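Local atomic coordinates of topoisomerase IV subunit A (Escherichia coli, PDB entry 1ZVT), a protein that forms the DNA-cleaving subunit of a type II topoisomerase that decatenates and relaxes DNA, its C-terminal beta-pinwheel domain probably binding DNA and influencing substrate choice. Residues S1-G12 against S16-N28. Sequence-based numbering, arbitrary orientation.
Sequences SEPVTIVLSQMG and SAKGHDIDAPGLN
Val7 sends CG2 into a small apolar group supplied by the loop after the partner strand. Val7 CG2 lies 3.7 Å from CD1 of Ile22 and 3.8 Å from CB of Ala24. Leu27 meets the valine tip to tip through CD1. The Val7 side chain also touches Tyr29. Next along the same face, Thr5 turns its methyl CG2 to CD1 of Ile22, at 3.9 Å. With CG1 of Ile22 between its own backbone N and carbonyl carbon (chi1 64°), CG1 and CD1 face Thr5. On the other face, CD1 of Ile6 rests against Ser16, 3.3 Å from OG, and Met89 of strand 86-90 also touches Ile6.

Strands 3-9 and 13-18 form an antiparallel beta hairpin, the central pair of a four-strand sheet in one blade of the beta-pinwheel. Thr5 and Ala17 form a hydrogen-bonded pair in it, joined by two nearly straight N-H...O bonds. Beyond Lys18 the chain leaves the sheet, and Gly19 N still donates to Pro3 O.

The hydroxyl of Thr5 ties down this departing chain. Thr5 OG1 donates to Gly19 O at 2.8 Å, in the carbonyl plane and on a lone pair. It also accepts from a water that donates in turn to His20 O. A valine in place of Thr5 would probably leave Gly19 O and this water without their hydroxyl partner and the backbone at Gly19 and His20 less firmly held.

Pro3 CB lies over one face of the His20 ring in a CH-pi contact, 3.8 Å from the centroid. Val4 O approaches the ring edge, 3.3 Å from CD2 of His20. His20 NE2 is hydrogen-bonded to Gly41 O, which ties the ring to strand 35-42. At the outer end, Glu2 OE2 and Lys18 NZ stand 4.5 Å apart, too far for a salt bridge.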
loop_
_atom_site.group_PDB
_atom_site.type_symbol
_atom_site.label_atom_id
_atom_site.label_comp_id
_atom_site.label_asym_id
_atom_site.label_seq_id
_atom_site.Cartn_x
_atom_site.Cartn_y
_atom_site.Cartn_z
ATOM N N SER A 1 -10.144 25.389 -6.425
ATOM C CA SER A 1 -8.948 24.491 -6.491
ATOM C C SER A 1 -7.709 25.204 -5.934
ATOM O O SER A 1 -7.290 26.248 -6.451
ATOM C CB SER A 1 -8.700 24.045 -7.936
ATOM O OG SER A 1 -7.580 23.178 -8.031
ATOM N N GLU A 2 -7.130 24.638 -4.879
ATOM C CA GLU A 2 -5.921 25.176 -4.269
ATOM C C GLU A 2 -5.100 23.994 -3.746
ATOM O O GLU A 2 -5.679 22.982 -3.351
ATOM C CB GLU A 2 -6.260 26.143 -3.128
ATOM C CG GLU A 2 -6.706 25.479 -1.808
ATOM C CD GLU A 2 -6.915 26.471 -0.657
ATOM O OE1 GLU A 2 -7.955 26.368 0.035
ATOM O OE2 GLU A 2 -6.044 27.343 -0.438
ATOM N N PRO A 3 -3.758 24.110 -3.766
ATOM C CA PRO A 3 -2.892 23.038 -3.248
ATOM C C PRO A 3 -3.157 22.744 -1.781
ATOM O O PRO A 3 -3.261 23.675 -0.990
ATOM C CB PRO A 3 -1.480 23.620 -3.409
ATOM C CG PRO A 3 -1.676 25.074 -3.582
ATOM C CD PRO A 3 -2.965 25.232 -4.294
ATOM N N VAL A 4 -3.247 21.454 -1.428
ATOM C CA VAL A 4 -3.445 21.046 -0.044
ATOM C C VAL A 4 -2.539 19.863 0.278
ATOM O O VAL A 4 -2.137 19.110 -0.634
ATOM C CB VAL A 4 -4.916 20.622 0.263
ATOM C CG1 VAL A 4 -5.860 21.828 0.098
ATOM C CG2 VAL A 4 -5.366 19.473 -0.619
ATOM N N THR A 5 -2.274 19.696 1.572
ATOM C CA THR A 5 -1.617 18.489 2.103
ATOM C C THR A 5 -2.549 17.890 3.125
ATOM O O THR A 5 -2.994 18.587 4.037
ATOM C CB THR A 5 -0.280 18.827 2.776
ATOM O OG1 THR A 5 0.583 19.396 1.791
ATOM C CG2 THR A 5 0.378 17.574 3.354
ATOM N N ILE A 6 -2.850 16.608 2.971
ATOM C CA ILE A 6 -3.676 15.926 3.967
ATOM C C ILE A 6 -2.736 15.168 4.906
ATOM O O ILE A 6 -1.835 14.465 4.451
ATOM C CB ILE A 6 -4.665 14.923 3.325
ATOM C CG1 ILE A 6 -5.394 15.530 2.107
ATOM C CG2 ILE A 6 -5.607 14.384 4.406
ATOM C CD1 ILE A 6 -6.138 16.849 2.392
ATOM N N VAL A 7 -2.941 15.346 6.207
ATOM C CA VAL A 7 -2.057 14.772 7.228
ATOM C C VAL A 7 -2.844 13.814 8.102
ATOM O O VAL A 7 -3.900 14.172 8.635
ATOM C CB VAL A 7 -1.449 15.888 8.113
ATOM C CG1 VAL A 7 -0.494 15.290 9.209
ATOM C CG2 VAL A 7 -0.725 16.933 7.226
ATOM N N LEU A 8 -2.323 12.595 8.213
ATOM C CA LEU A 8 -2.922 11.504 8.993
ATOM C C LEU A 8 -2.066 11.234 10.204
ATOM O O LEU A 8 -0.830 11.146 10.104
ATOM C CB LEU A 8 -2.966 10.242 8.127
ATOM C CG LEU A 8 -3.451 8.951 8.787
ATOM C CD1 LEU A 8 -4.938 9.077 9.212
ATOM C CD2 LEU A 8 -3.228 7.745 7.837
ATOM N N SER A 9 -2.710 11.104 11.354
ATOM C CA SER A 9 -1.981 10.829 12.579
ATOM C C SER A 9 -2.075 9.351 12.974
ATOM O O SER A 9 -2.902 8.596 12.434
ATOM C CB SER A 9 -2.494 11.709 13.714
ATOM O OG SER A 9 -3.744 11.220 14.187
ATOM N N GLN A 10 -1.229 8.954 13.934
ATOM C CA GLN A 10 -1.177 7.558 14.400
ATOM C C GLN A 10 -2.531 7.080 14.924
ATOM O O GLN A 10 -2.921 5.922 14.716
ATOM C CB GLN A 10 -0.129 7.425 15.512
ATOM C CG GLN A 10 1.309 7.518 15.028
ATOM C CD GLN A 10 1.663 6.443 14.009
ATOM O OE1 GLN A 10 1.115 5.328 14.028
ATOM N NE2 GLN A 10 2.567 6.784 13.091
ATOM N N MET A 11 -3.249 8.003 15.562
ATOM C CA MET A 11 -4.571 7.700 16.144
ATOM C C MET A 11 -5.722 7.821 15.152
ATOM O O MET A 11 -6.884 7.625 15.524
ATOM C CB MET A 11 -4.832 8.607 17.334
ATOM C CG MET A 11 -3.883 8.399 18.523
ATOM S SD MET A 11 -3.982 6.728 19.158
ATOM C CE MET A 11 -2.474 5.977 18.552
ATOM N N GLY A 12 -5.420 8.143 13.891
ATOM C CA GLY A 12 -6.460 8.177 12.861
ATOM C C GLY A 12 -7.208 9.492 12.777
ATOM O O GLY A 12 -8.373 9.518 12.357
ATOM N N SER A 16 -6.485 18.992 6.698
ATOM C CA SER A 16 -6.090 19.409 5.348
ATOM C C SER A 16 -5.395 20.752 5.478
ATOM O O SER A 16 -6.040 21.749 5.807
ATOM C CB SER A 16 -7.323 19.533 4.436
ATOM O OG SER A 16 -6.976 19.974 3.127
ATOM N N ALA A 17 -4.092 20.778 5.237
ATOM C CA ALA A 17 -3.305 22.008 5.368
ATOM C C ALA A 17 -3.198 22.678 4.012
ATOM O O ALA A 17 -3.095 22.006 2.997
ATOM C CB ALA A 17 -1.930 21.692 5.905
ATOM N N LYS A 18 -3.242 24.006 3.992
ATOM C CA LYS A 18 -3.069 24.748 2.746
ATOM C C LYS A 18 -1.618 24.631 2.297
ATOM O O LYS A 18 -0.715 24.770 3.108
ATOM C CB LYS A 18 -3.403 26.228 2.970
ATOM C CG LYS A 18 -4.849 26.480 3.342
ATOM C CD LYS A 18 -5.127 27.977 3.426
ATOM C CE LYS A 18 -6.585 28.238 3.794
ATOM N NZ LYS A 18 -7.021 29.600 3.390
ATOM N N GLY A 19 -1.405 24.370 1.010
ATOM C CA GLY A 19 -0.063 24.312 0.442
ATOM C C GLY A 19 0.569 22.935 0.435
ATOM O O GLY A 19 0.043 22.001 1.049
ATOM N N HIS A 20 1.707 22.819 -0.248
ATOM C CA HIS A 20 2.426 21.546 -0.329
ATOM C C HIS A 20 3.690 21.524 0.536
ATOM O O HIS A 20 4.341 20.468 0.654
ATOM C CB HIS A 20 2.782 21.226 -1.785
ATOM C CG HIS A 20 1.612 20.834 -2.632
ATOM N ND1 HIS A 20 1.689 20.747 -4.004
ATOM C CD2 HIS A 20 0.342 20.497 -2.303
ATOM C CE1 HIS A 20 0.521 20.353 -4.482
ATOM N NE2 HIS A 20 -0.315 20.199 -3.471
ATOM N N ASP A 21 4.009 22.671 1.159
ATOM C CA ASP A 21 5.283 22.891 1.868
ATOM C C ASP A 21 5.250 22.754 3.402
ATOM O O ASP A 21 6.236 23.085 4.086
ATOM C CB ASP A 21 5.841 24.291 1.511
ATOM C CG ASP A 21 5.057 25.434 2.175
ATOM O OD1 ASP A 21 3.932 25.202 2.675
ATOM O OD2 ASP A 21 5.559 26.589 2.187
ATOM N N ILE A 22 4.131 22.307 3.956
ATOM C CA ILE A 22 3.966 22.287 5.404
ATOM C C ILE A 22 4.911 21.281 6.056
ATOM O O ILE A 22 5.327 20.300 5.429
ATOM C CB ILE A 22 2.513 21.985 5.805
ATOM C CG1 ILE A 22 2.123 20.586 5.336
ATOM C CG2 ILE A 22 1.575 23.033 5.186
ATOM C CD1 ILE A 22 1.380 19.828 6.373
ATOM N N ASP A 23 5.263 21.551 7.306
ATOM C CA ASP A 23 6.028 20.613 8.117
ATOM C C ASP A 23 5.029 19.736 8.865
ATOM O O ASP A 23 4.569 20.093 9.949
ATOM C CB ASP A 23 6.918 21.403 9.092
ATOM C CG ASP A 23 7.755 20.517 9.989
ATOM O OD1 ASP A 23 7.491 19.294 10.124
ATOM O OD2 ASP A 23 8.717 21.056 10.589
ATOM N N ALA A 24 4.647 18.614 8.263
ATOM C CA ALA A 24 3.565 17.817 8.833
ATOM C C ALA A 24 3.912 17.162 10.170
ATOM O O ALA A 24 3.106 17.194 11.105
ATOM C CB ALA A 24 3.060 16.794 7.816
ATOM N N PRO A 25 5.115 16.569 10.290
ATOM C CA PRO A 25 5.449 16.004 11.590
ATOM C C PRO A 25 5.531 17.081 12.678
ATOM O O PRO A 25 5.359 16.770 13.857
ATOM C CB PRO A 25 6.800 15.333 11.342
ATOM C CG PRO A 25 6.805 15.048 9.881
ATOM C CD PRO A 25 6.155 16.270 9.290
ATOM N N GLY A 26 5.785 18.334 12.284
ATOM C CA GLY A 26 5.891 19.444 13.233
ATOM C C GLY A 26 4.578 20.072 13.689
ATOM O O GLY A 26 4.582 20.995 14.496
ATOM N N LEU A 27 3.452 19.593 13.168
ATOM C CA LEU A 27 2.142 20.101 13.585
ATOM C C LEU A 27 1.798 19.701 15.010
ATOM O O LEU A 27 2.449 18.837 15.601
ATOM C CB LEU A 27 1.057 19.587 12.642
ATOM C CG LEU A 27 1.200 20.020 11.187
ATOM C CD1 LEU A 27 0.264 19.226 10.302
ATOM C CD2 LEU A 27 0.914 21.513 11.042
ATOM N N ASN A 28 0.757 20.351 15.541
ATOM C CA ASN A 28 0.185 20.036 16.838
ATOM C C ASN A 28 -0.555 18.702 16.772
ATOM O O ASN A 28 -1.378 18.487 15.884
ATOM C CB ASN A 28 -0.767 21.178 17.225
ATOM C CG ASN A 28 -1.372 21.026 18.616
ATOM O OD1 ASN A 28 -2.408 21.627 18.911
ATOM N ND2 ASN A 28 -0.737 20.241 19.474
HETATM O O HOH W 1 2.863 17.970 0.914
#